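Local coordinates for TlmII (Streptoalloteichus hindustanus, PDB 4HVM), which takes part in tallysomycin biosynthesis as a member of the nonribosomal peptide synthetase condensation-domain family, and may bind phosphopantetheine, at residues G12-A16 with G75-R79; P64-N69 with M78-A84; Y170-V176 with G290-L296. All coordinates share one frame; numbering follows the deposited sequence.

Overall arrangement
From the N terminus, contact 1 closes the chain from 12-16 to 75-79, pairing the first short strand with strand 76-80. Contact 2 opens inside that loop, at 64-69, but is not cleanly nested: it ends on the same strand, sharing Met-78 and Arg-79, and runs past it to residue 84. Together they build a three-stranded antiparallel sheet with 76-80 in the middle. Contact 3 follows both in series, joining the loop after helix 147-161 to the loop leading into strand 297-305, an outermost strand of the six-stranded sheet. It touches contact 2 where Leu-65 packs on Val-293, Gly-294 and Phe-173, and contact 1 through Arg-14 at Ala-174.

Contact 1 (G12-A16 with G75-R79); sequences GLRRA and GLWMR
Arg-15 lies across the indole of Trp-77. Its CB starts away from 75-79; with CG anti to the backbone N (chi1 -163°), a bend at chi2 (67°) folds the chain back. CD then sits over the face of the six-membered ring, 3.6 Å from the centroid, in a CH-pi contact. NE passes CZ2 of Trp-77, and NH1 donates to Leu-76 O at 2.8 Å, on a lone pair in the carbonyl plane, through a bent bond with the oxygen tilted out of the guanidinium plane. NH2 ends beside CA of Gly-75. The segments run antiparallel, with 13-15 an outermost strand of a three-stranded sheet: Met-78 N gives Arg-14 O a nearly straight bond of 2.7 Å, while the return bond from Arg-14 N is weak. Leu-76 O also accepts from Ala-16 N at 3.3 Å, above the carbonyl plane. An alanine in place of Arg-15 would probably lose the CH-pi contact over one indole face and leave Leu-76 O one donor from 12-16, Ala-16 N. NE1 of the indole also bonds Asp-74 O. Leu-13 crosses Trp-77 at about a right angle, CD2 lying 4.0 Å from its CB.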
loop_
_atom_site.group_PDB
_atom_site.type_symbol
_atom_site.label_atom_id
_atom_site.label_comp_id
_atom_site.label_asym_id
_atom_site.label_seq_id
_atom_site.Cartn_x
_atom_site.Cartn_y
_atom_site.Cartn_z
ATOM N N GLY A 12 -0.534 -13.058 -28.018
ATOM C CA GLY A 12 -0.008 -13.158 -26.669
ATOM C C GLY A 12 -0.515 -12.057 -25.756
ATOM O O GLY A 12 0.262 -11.238 -25.261
ATOM N N LEU A 13 -1.827 -12.033 -25.538
ATOM C CA LEU A 13 -2.453 -11.027 -24.684
ATOM C C LEU A 13 -3.352 -11.670 -23.636
ATOM O O LEU A 13 -4.462 -12.099 -23.941
ATOM C CB LEU A 13 -3.264 -10.024 -25.512
ATOM C CG LEU A 13 -2.546 -8.796 -26.074
ATOM C CD1 LEU A 13 -1.640 -9.156 -27.248
ATOM C CD2 LEU A 13 -3.559 -7.735 -26.476
ATOM N N ARG A 14 -2.868 -11.729 -22.401
ATOM C CA ARG A 14 -3.643 -12.293 -21.304
ATOM C C ARG A 14 -4.618 -11.256 -20.748
ATOM O O ARG A 14 -4.322 -10.062 -20.718
ATOM C CB ARG A 14 -2.712 -12.805 -20.202
ATOM C CG ARG A 14 -3.402 -13.646 -19.141
ATOM C CD ARG A 14 -2.401 -14.240 -18.162
ATOM N NE ARG A 14 -3.029 -15.202 -17.262
ATOM C CZ ARG A 14 -3.180 -16.495 -17.537
ATOM N NH1 ARG A 14 -3.763 -17.300 -16.660
ATOM N NH2 ARG A 14 -2.748 -16.983 -18.692
ATOM N N ARG A 15 -5.786 -11.717 -20.317
ATOM C CA ARG A 15 -6.784 -10.832 -19.737
ATOM C C ARG A 15 -6.294 -10.311 -18.390
ATOM O O ARG A 15 -5.593 -11.010 -17.661
ATOM C CB ARG A 15 -8.111 -11.570 -19.565
ATOM C CG ARG A 15 -9.317 -10.668 -19.355
ATOM C CD ARG A 15 -9.623 -9.859 -20.607
ATOM N NE ARG A 15 -10.976 -9.308 -20.590
ATOM C CZ ARG A 15 -11.299 -8.123 -20.081
ATOM N NH1 ARG A 15 -10.364 -7.351 -19.542
ATOM N NH2 ARG A 15 -12.558 -7.710 -20.113
ATOM N N ALA A 16 -6.664 -9.076 -18.064
ATOM C CA ALA A 16 -6.256 -8.465 -16.805
ATOM C C ALA A 16 -7.104 -8.984 -15.653
ATOM O O ALA A 16 -8.276 -9.314 -15.835
ATOM C CB ALA A 16 -6.352 -6.955 -16.891
ATOM N N GLY A 75 -11.588 -3.962 -23.660
ATOM C CA GLY A 75 -11.265 -4.445 -22.328
ATOM C C GLY A 75 -9.806 -4.207 -21.991
ATOM O O GLY A 75 -9.059 -3.672 -22.809
ATOM N N LEU A 76 -9.394 -4.604 -20.792
ATOM C CA LEU A 76 -8.010 -4.428 -20.361
ATOM C C LEU A 76 -7.214 -5.715 -20.553
ATOM O O LEU A 76 -7.660 -6.792 -20.160
ATOM C CB LEU A 76 -7.963 -3.999 -18.895
ATOM C CG LEU A 76 -6.616 -3.505 -18.358
ATOM C CD1 LEU A 76 -6.118 -2.274 -19.112
ATOM C CD2 LEU A 76 -6.727 -3.215 -16.875
ATOM N N TRP A 77 -6.033 -5.596 -21.151
ATOM C CA TRP A 77 -5.219 -6.764 -21.470
ATOM C C TRP A 77 -3.759 -6.576 -21.066
ATOM O O TRP A 77 -3.268 -5.450 -20.979
ATOM C CB TRP A 77 -5.302 -7.080 -22.964
ATOM C CG TRP A 77 -6.698 -7.298 -23.458
ATOM C CD1 TRP A 77 -7.590 -6.338 -23.834
ATOM C CD2 TRP A 77 -7.360 -8.557 -23.638
ATOM N NE1 TRP A 77 -8.770 -6.920 -24.235
ATOM C CE2 TRP A 77 -8.654 -8.281 -24.126
ATOM C CE3 TRP A 77 -6.985 -9.889 -23.435
ATOM C CZ2 TRP A 77 -9.575 -9.287 -24.410
ATOM C CZ3 TRP A 77 -7.903 -10.887 -23.719
ATOM C CH2 TRP A 77 -9.182 -10.580 -24.201
HETATM N N MSE A 78 -3.072 -7.685 -20.817
HETATM C CA MSE A 78 -1.653 -7.643 -20.481
HETATM C C MSE A 78 -0.793 -8.080 -21.663
HETATM O O MSE A 78 -1.138 -9.013 -22.385
HETATM C CB MSE A 78 -1.356 -8.501 -19.245
HETATM C CG MSE A 78 -1.643 -7.801 -17.927
HETATM SE SE MSE A 78 -1.534 -8.981 -16.381
HETATM C CE MSE A 78 0.205 -9.790 -16.688
ATOM N N ARG A 79 0.328 -7.393 -21.852
ATOM C CA ARG A 79 1.222 -7.658 -22.972
ATOM C C ARG A 79 2.653 -7.774 -22.459
ATOM O O ARG A 79 3.162 -6.854 -21.821
ATOM C CB ARG A 79 1.120 -6.518 -23.985
ATOM C CG ARG A 79 1.953 -6.683 -25.247
ATOM C CD ARG A 79 1.900 -5.413 -26.095
ATOM N NE ARG A 79 2.409 -5.619 -27.450
ATOM C CZ ARG A 79 1.665 -6.031 -28.474
ATOM N NH1 ARG A 79 0.374 -6.288 -28.300
ATOM N NH2 ARG A 79 2.211 -6.191 -29.673
#

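Contact 2 (P64-N69 with M78-A84); sequences PLLRVN and MRTRENA
Val-68 and Thr-80 face each other as a non-hydrogen-bonded pair, CA to CA 4.6 Å, in the beta hairpin formed by strands 68-72 and 76-80. The next pair, Asn-69 with Arg-79, is hydrogen-bonded in both directions. At the other end the ladder gains one more bond, from Arg-81 N to Arg-67 O (2.6 Å), where the first segment leaves a turn with helical backbone angles at 64-66. Leu-66, Arg-67 and the residues after them resemble the LRTxF end of a condensation-domain core motif, with Val-68 at the Thr position.

On the face that carries Val-68 and Thr-80, selenomethionine Met-78 places its CE, turned by a bend at chi3 (51°), between Val-68 CG2 (3.6 Å) and Leu-65 CD1. Two arginines fasten the open end. Arg-67 bends at chi3 (-80°) and sends NH1 to Arg-81 O (2.9 Å), which lies near the guanidinium plane; its NE and NH2 reach the carbonyls of Leu-60 and Asp-61, in the last turn of helix 49-62. All three nitrogens thus grip backbone oxygens, which should fix the rotation of the group.

Arg-81 lies with one guanidinium face toward Arg-67 CB. Its NE donates to Asn-83 O and its NH2 to Ala-84 O (2.9 Å), and two waters at its edge link it to Leu-66 O. The Asn-69 amide, turned 70° from the guanidinium, is held by Asp-119 O at ND2, while OD1 accepts from Arg-81 NH1 at 2.8 Å.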
loop_
_atom_site.group_PDB
_atom_site.type_symbol
_atom_site.label_atom_id
_atom_site.label_comp_id
_atom_site.label_asym_id
_atom_site.label_seq_id
_atom_site.Cartn_x
_atom_site.Cartn_y
_atom_site.Cartn_z
ATOM N N PRO A 64 8.089 -12.460 -15.970
ATOM C CA PRO A 64 7.489 -11.780 -17.128
ATOM C C PRO A 64 6.460 -10.719 -16.750
ATOM O O PRO A 64 6.154 -9.852 -17.572
ATOM C CB PRO A 64 6.820 -12.921 -17.903
ATOM C CG PRO A 64 6.712 -14.058 -16.917
ATOM C CD PRO A 64 7.896 -13.918 -16.022
ATOM N N LEU A 65 5.947 -10.780 -15.525
ATOM C CA LEU A 65 4.990 -9.784 -15.056
ATOM C C LEU A 65 5.628 -8.401 -14.992
ATOM O O LEU A 65 4.977 -7.392 -15.256
ATOM C CB LEU A 65 4.440 -10.168 -13.681
ATOM C CG LEU A 65 3.549 -9.119 -13.011
ATOM C CD1 LEU A 65 2.290 -8.882 -13.827
ATOM C CD2 LEU A 65 3.203 -9.520 -11.592
ATOM N N LEU A 66 6.906 -8.362 -14.637
ATOM C CA LEU A 66 7.620 -7.100 -14.522
ATOM C C LEU A 66 7.774 -6.426 -15.883
ATOM O O LEU A 66 7.930 -5.208 -15.967
ATOM C CB LEU A 66 8.990 -7.325 -13.889
ATOM C CG LEU A 66 8.994 -8.017 -12.528
ATOM C CD1 LEU A 66 10.417 -8.193 -12.025
ATOM C CD2 LEU A 66 8.164 -7.238 -11.523
ATOM N N ARG A 67 7.732 -7.225 -16.944
ATOM C CA ARG A 67 7.889 -6.717 -18.300
ATOM C C ARG A 67 6.539 -6.569 -18.994
ATOM O O ARG A 67 6.439 -6.732 -20.210
ATOM C CB ARG A 67 8.792 -7.652 -19.108
ATOM C CG ARG A 67 10.233 -7.688 -18.624
ATOM C CD ARG A 67 11.069 -8.700 -19.393
ATOM N NE ARG A 67 10.864 -10.066 -18.917
ATOM C CZ ARG A 67 10.291 -11.033 -19.627
ATOM N NH1 ARG A 67 9.865 -10.794 -20.860
ATOM N NH2 ARG A 67 10.151 -12.244 -19.108
ATOM N N VAL A 68 5.505 -6.254 -18.223
ATOM C CA VAL A 68 4.152 -6.199 -18.764
ATOM C C VAL A 68 3.649 -4.776 -19.003
ATOM O O VAL A 68 3.779 -3.903 -18.144
ATOM C CB VAL A 68 3.161 -6.967 -17.855
ATOM C CG1 VAL A 68 1.737 -6.470 -18.050
ATOM C CG2 VAL A 68 3.263 -8.463 -18.122
ATOM N N ASN A 69 3.097 -4.552 -20.191
ATOM C CA ASN A 69 2.398 -3.313 -20.499
ATOM C C ASN A 69 0.912 -3.595 -20.664
ATOM O O ASN A 69 0.512 -4.746 -20.836
ATOM C CB ASN A 69 2.966 -2.671 -21.762
ATOM C CG ASN A 69 4.372 -2.141 -21.563
ATOM O OD1 ASN A 69 5.355 -2.831 -21.835
ATOM N ND2 ASN A 69 4.473 -0.909 -21.081
HETATM N N MSE A 78 -3.072 -7.685 -20.817
HETATM C CA MSE A 78 -1.653 -7.643 -20.481
HETATM C C MSE A 78 -0.793 -8.080 -21.663
HETATM O O MSE A 78 -1.138 -9.013 -22.385
HETATM C CB MSE A 78 -1.356 -8.501 -19.245
HETATM C CG MSE A 78 -1.643 -7.801 -17.927
HETATM SE SE MSE A 78 -1.534 -8.981 -16.381
HETATM C CE MSE A 78 0.205 -9.790 -16.688
ATOM N N ARG A 79 0.328 -7.393 -21.852
ATOM C CA ARG A 79 1.222 -7.658 -22.972
ATOM C C ARG A 79 2.653 -7.774 -22.459
ATOM O O ARG A 79 3.162 -6.854 -21.821
ATOM C CB ARG A 79 1.120 -6.518 -23.985
ATOM C CG ARG A 79 1.953 -6.683 -25.247
ATOM C CD ARG A 79 1.900 -5.413 -26.095
ATOM N NE ARG A 79 2.409 -5.619 -27.450
ATOM C CZ ARG A 79 1.665 -6.031 -28.474
ATOM N NH1 ARG A 79 0.374 -6.288 -28.300
ATOM N NH2 ARG A 79 2.211 -6.191 -29.673
ATOM N N THR A 80 3.300 -8.901 -22.735
ATOM C CA THR A 80 4.640 -9.136 -22.206
ATOM C C THR A 80 5.729 -8.616 -23.135
ATOM O O THR A 80 5.934 -9.139 -24.229
ATOM C CB THR A 80 4.882 -10.621 -21.908
ATOM O OG1 THR A 80 3.861 -11.101 -21.025
ATOM C CG2 THR A 80 6.237 -10.810 -21.251
ATOM N N ARG A 81 6.423 -7.580 -22.679
ATOM C CA ARG A 81 7.506 -6.969 -23.434
ATOM C C ARG A 81 8.712 -7.903 -23.459
ATOM O O ARG A 81 9.058 -8.511 -22.446
ATOM C CB ARG A 81 7.874 -5.633 -22.790
ATOM C CG ARG A 81 8.585 -4.647 -23.693
ATOM C CD ARG A 81 8.737 -3.292 -23.001
ATOM N NE ARG A 81 9.503 -3.379 -21.757
ATOM C CZ ARG A 81 8.969 -3.371 -20.538
ATOM N NH1 ARG A 81 7.654 -3.276 -20.384
ATOM N NH2 ARG A 81 9.752 -3.457 -19.470
ATOM N N GLU A 82 9.346 -8.019 -24.621
ATOM C CA GLU A 82 10.472 -8.931 -24.792
ATOM C C GLU A 82 11.747 -8.430 -24.114
ATOM O O GLU A 82 12.429 -9.187 -23.423
ATOM C CB GLU A 82 10.726 -9.184 -26.278
ATOM C CG GLU A 82 9.547 -9.819 -26.999
ATOM C CD GLU A 82 9.840 -10.107 -28.457
ATOM O OE1 GLU A 82 10.437 -9.235 -29.127
ATOM O OE2 GLU A 82 9.479 -11.207 -28.929
ATOM N N ASN A 83 12.066 -7.156 -24.321
ATOM C CA ASN A 83 13.239 -6.550 -23.701
ATOM C C ASN A 83 12.860 -5.717 -22.483
ATOM O O ASN A 83 11.977 -4.862 -22.557
ATOM C CB ASN A 83 14.014 -5.700 -24.713
ATOM C CG ASN A 83 14.720 -6.538 -25.767
ATOM O OD1 ASN A 83 14.477 -7.740 -25.891
ATOM N ND2 ASN A 83 15.596 -5.902 -26.537
ATOM N N ALA A 84 13.527 -5.974 -21.362
ATOM C CA ALA A 84 13.216 -5.289 -20.113
ATOM C C ALA A 84 13.466 -3.786 -20.197
ATOM O O ALA A 84 12.527 -2.996 -20.093
ATOM C CB ALA A 84 13.998 -5.898 -18.962
HETATM O O HOH W 1 9.459 -3.168 -16.304
HETATM O O HOH W 2 6.592 -2.971 -17.361
#

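Contact 3 (Y170-V176 with G290-L296); sequences YRDFAEV and GSVVGPL
Two loops that probably correspond to core motifs of the condensation-domain family meet here: the YRDFAEV of Tyr-170 to Val-176 partly matches the family's YxDFAVW core, and Val-293 to Leu-296 (VGPL) resemble the start of its VGxF motif, with leucine at the Phe position, ahead of strand 297-305. One backbone bond joins them, Arg-171 N to Ser-291 O at 3.3 Å, with the donor well above the carbonyl plane; Ser-291 is the centre of an inverse gamma turn.

Apolar packing does the rest. Phe-173, its CG anti to the backbone N (chi1 177°), turns its ring so that Pro-295 CD lies over one face, 4.0 Å from the centroid, in a CH-pi contact. Val-292 CG1 comes at the ring edge, 4.0 Å from CD1. The same CG1 meets Val-176 CG2 tip to tip, while Val-292 CG2 lies 3.6 Å from CD of Arg-171. Gly-294 sits beside the Phe-173 ring with backbone angles that call for glycine, and a side chain there would run into CD1.

Around the pair, Ser-149 OG accepts from Gly-294 N, Asp-146 from Leu-296 N, and Arg-284 NE donates to Val-292 O. Tyr-170 packs against helix 147-161, its OH bonded to Gln-159. An Asx turn, Ala-174 N to Asp-172 OD1 (3.1 Å), shapes the first loop. Arg-171 runs extended, with Val-176 CG1 over the centre of one guanidinium face, and in the guanidinium plane NE makes a salt bridge with Glu-175 OE1 at 2.9 Å, the carboxylate oxygen being met on its anti side.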
loop_
_atom_site.group_PDB
_atom_site.type_symbol
_atom_site.label_atom_id
_atom_site.label_comp_id
_atom_site.label_asym_id
_atom_site.label_seq_id
_atom_site.Cartn_x
_atom_site.Cartn_y
_atom_site.Cartn_z
ATOM N N TYR A 170 8.841 -19.349 -6.331
ATOM C CA TYR A 170 7.761 -18.379 -6.455
ATOM C C TYR A 170 6.654 -18.918 -7.355
ATOM O O TYR A 170 6.889 -19.779 -8.203
ATOM C CB TYR A 170 8.285 -17.054 -7.021
ATOM C CG TYR A 170 9.394 -16.419 -6.207
ATOM C CD1 TYR A 170 10.721 -16.775 -6.413
ATOM C CD2 TYR A 170 9.115 -15.460 -5.238
ATOM C CE1 TYR A 170 11.737 -16.203 -5.675
ATOM C CE2 TYR A 170 10.128 -14.880 -4.493
ATOM C CZ TYR A 170 11.437 -15.255 -4.717
ATOM O OH TYR A 170 12.447 -14.681 -3.980
ATOM N N ARG A 171 5.448 -18.396 -7.167
ATOM C CA ARG A 171 4.303 -18.789 -7.978
ATOM C C ARG A 171 3.972 -17.682 -8.971
ATOM O O ARG A 171 3.750 -16.538 -8.574
ATOM C CB ARG A 171 3.096 -19.063 -7.083
ATOM C CG ARG A 171 1.891 -19.632 -7.809
ATOM C CD ARG A 171 0.730 -19.817 -6.847
ATOM N NE ARG A 171 -0.428 -20.438 -7.479
ATOM C CZ ARG A 171 -1.633 -20.509 -6.922
ATOM N NH1 ARG A 171 -1.845 -19.987 -5.720
ATOM N NH2 ARG A 171 -2.629 -21.097 -7.571
ATOM N N ASP A 172 3.940 -18.024 -10.257
ATOM C CA ASP A 172 3.673 -17.047 -11.310
ATOM C C ASP A 172 2.261 -16.475 -11.176
ATOM O O ASP A 172 1.315 -17.196 -10.857
ATOM C CB ASP A 172 3.874 -17.682 -12.693
ATOM C CG ASP A 172 4.077 -16.651 -13.796
ATOM O OD1 ASP A 172 3.449 -15.570 -13.744
ATOM O OD2 ASP A 172 4.870 -16.926 -14.723
ATOM N N PHE A 173 2.135 -15.173 -11.414
ATOM C CA PHE A 173 0.856 -14.484 -11.303
ATOM C C PHE A 173 -0.145 -14.978 -12.339
ATOM O O PHE A 173 -1.353 -14.843 -12.158
ATOM C CB PHE A 173 1.051 -12.974 -11.446
ATOM C CG PHE A 173 -0.232 -12.192 -11.418
ATOM C CD1 PHE A 173 -0.898 -11.981 -10.225
ATOM C CD2 PHE A 173 -0.771 -11.670 -12.583
ATOM C CE1 PHE A 173 -2.076 -11.265 -10.191
ATOM C CE2 PHE A 173 -1.950 -10.951 -12.555
ATOM C CZ PHE A 173 -2.604 -10.748 -11.356
ATOM N N ALA A 174 0.367 -15.552 -13.420
ATOM C CA ALA A 174 -0.471 -16.070 -14.493
ATOM C C ALA A 174 -1.454 -17.129 -13.988
ATOM O O ALA A 174 -2.550 -17.287 -14.529
ATOM C CB ALA A 174 0.397 -16.635 -15.600
ATOM N N GLU A 175 -1.058 -17.849 -12.944
ATOM C CA GLU A 175 -1.892 -18.910 -12.389
ATOM C C GLU A 175 -3.101 -18.360 -11.636
ATOM O O GLU A 175 -4.100 -19.060 -11.466
ATOM C CB GLU A 175 -1.074 -19.813 -11.463
ATOM C CG GLU A 175 0.110 -20.499 -12.126
ATOM C CD GLU A 175 0.835 -21.449 -11.188
ATOM O OE1 GLU A 175 0.356 -21.645 -10.049
ATOM O OE2 GLU A 175 1.882 -21.999 -11.592
ATOM N N VAL A 176 -3.008 -17.112 -11.185
ATOM C CA VAL A 176 -4.074 -16.507 -10.390
ATOM C C VAL A 176 -4.631 -15.229 -11.015
ATOM O O VAL A 176 -5.368 -14.486 -10.368
ATOM C CB VAL A 176 -3.606 -16.200 -8.951
ATOM C CG1 VAL A 176 -3.230 -17.485 -8.230
ATOM C CG2 VAL A 176 -2.435 -15.230 -8.969
ATOM N N GLY A 290 -0.481 -18.490 -3.002
ATOM C CA GLY A 290 0.926 -18.732 -2.738
ATOM C C GLY A 290 1.790 -17.488 -2.643
ATOM O O GLY A 290 1.292 -16.362 -2.579
ATOM N N SER A 291 3.102 -17.694 -2.628
ATOM C CA SER A 291 4.041 -16.582 -2.679
ATOM C C SER A 291 4.049 -15.977 -4.082
ATOM O O SER A 291 4.998 -16.152 -4.848
ATOM C CB SER A 291 5.441 -17.039 -2.271
ATOM O OG SER A 291 5.820 -18.201 -2.984
ATOM N N VAL A 292 2.977 -15.265 -4.413
ATOM C CA VAL A 292 2.800 -14.731 -5.756
ATOM C C VAL A 292 3.262 -13.284 -5.857
ATOM O O VAL A 292 2.864 -12.441 -5.056
ATOM C CB VAL A 292 1.318 -14.799 -6.189
ATOM C CG1 VAL A 292 1.124 -14.159 -7.557
ATOM C CG2 VAL A 292 0.835 -16.237 -6.194
ATOM N N VAL A 293 4.110 -13.004 -6.841
ATOM C CA VAL A 293 4.488 -11.631 -7.147
ATOM C C VAL A 293 3.435 -11.036 -8.070
ATOM O O VAL A 293 3.253 -11.504 -9.193
ATOM C CB VAL A 293 5.872 -11.553 -7.835
ATOM C CG1 VAL A 293 6.135 -10.154 -8.375
ATOM C CG2 VAL A 293 6.969 -11.958 -6.872
ATOM N N GLY A 294 2.738 -10.012 -7.585
ATOM C CA GLY A 294 1.696 -9.362 -8.358
ATOM C C GLY A 294 0.685 -8.608 -7.516
ATOM O O GLY A 294 0.801 -8.552 -6.291
ATOM N N PRO A 295 -0.323 -8.019 -8.176
ATOM C CA PRO A 295 -1.383 -7.273 -7.491
ATOM C C PRO A 295 -2.400 -8.188 -6.814
ATOM O O PRO A 295 -3.306 -8.701 -7.472
ATOM C CB PRO A 295 -2.049 -6.494 -8.627
ATOM C CG PRO A 295 -1.820 -7.333 -9.837
ATOM C CD PRO A 295 -0.484 -7.996 -9.641
ATOM N N LEU A 296 -2.252 -8.375 -5.506
ATOM C CA LEU A 296 -3.171 -9.203 -4.736
ATOM C C LEU A 296 -3.583 -8.515 -3.431
ATOM O O LEU A 296 -3.989 -9.168 -2.470
ATOM C CB LEU A 296 -2.545 -10.571 -4.455
ATOM C CG LEU A 296 -2.422 -11.495 -5.671
ATOM C CD1 LEU A 296 -1.759 -12.800 -5.281
ATOM C CD2 LEU A 296 -3.785 -11.754 -6.298
#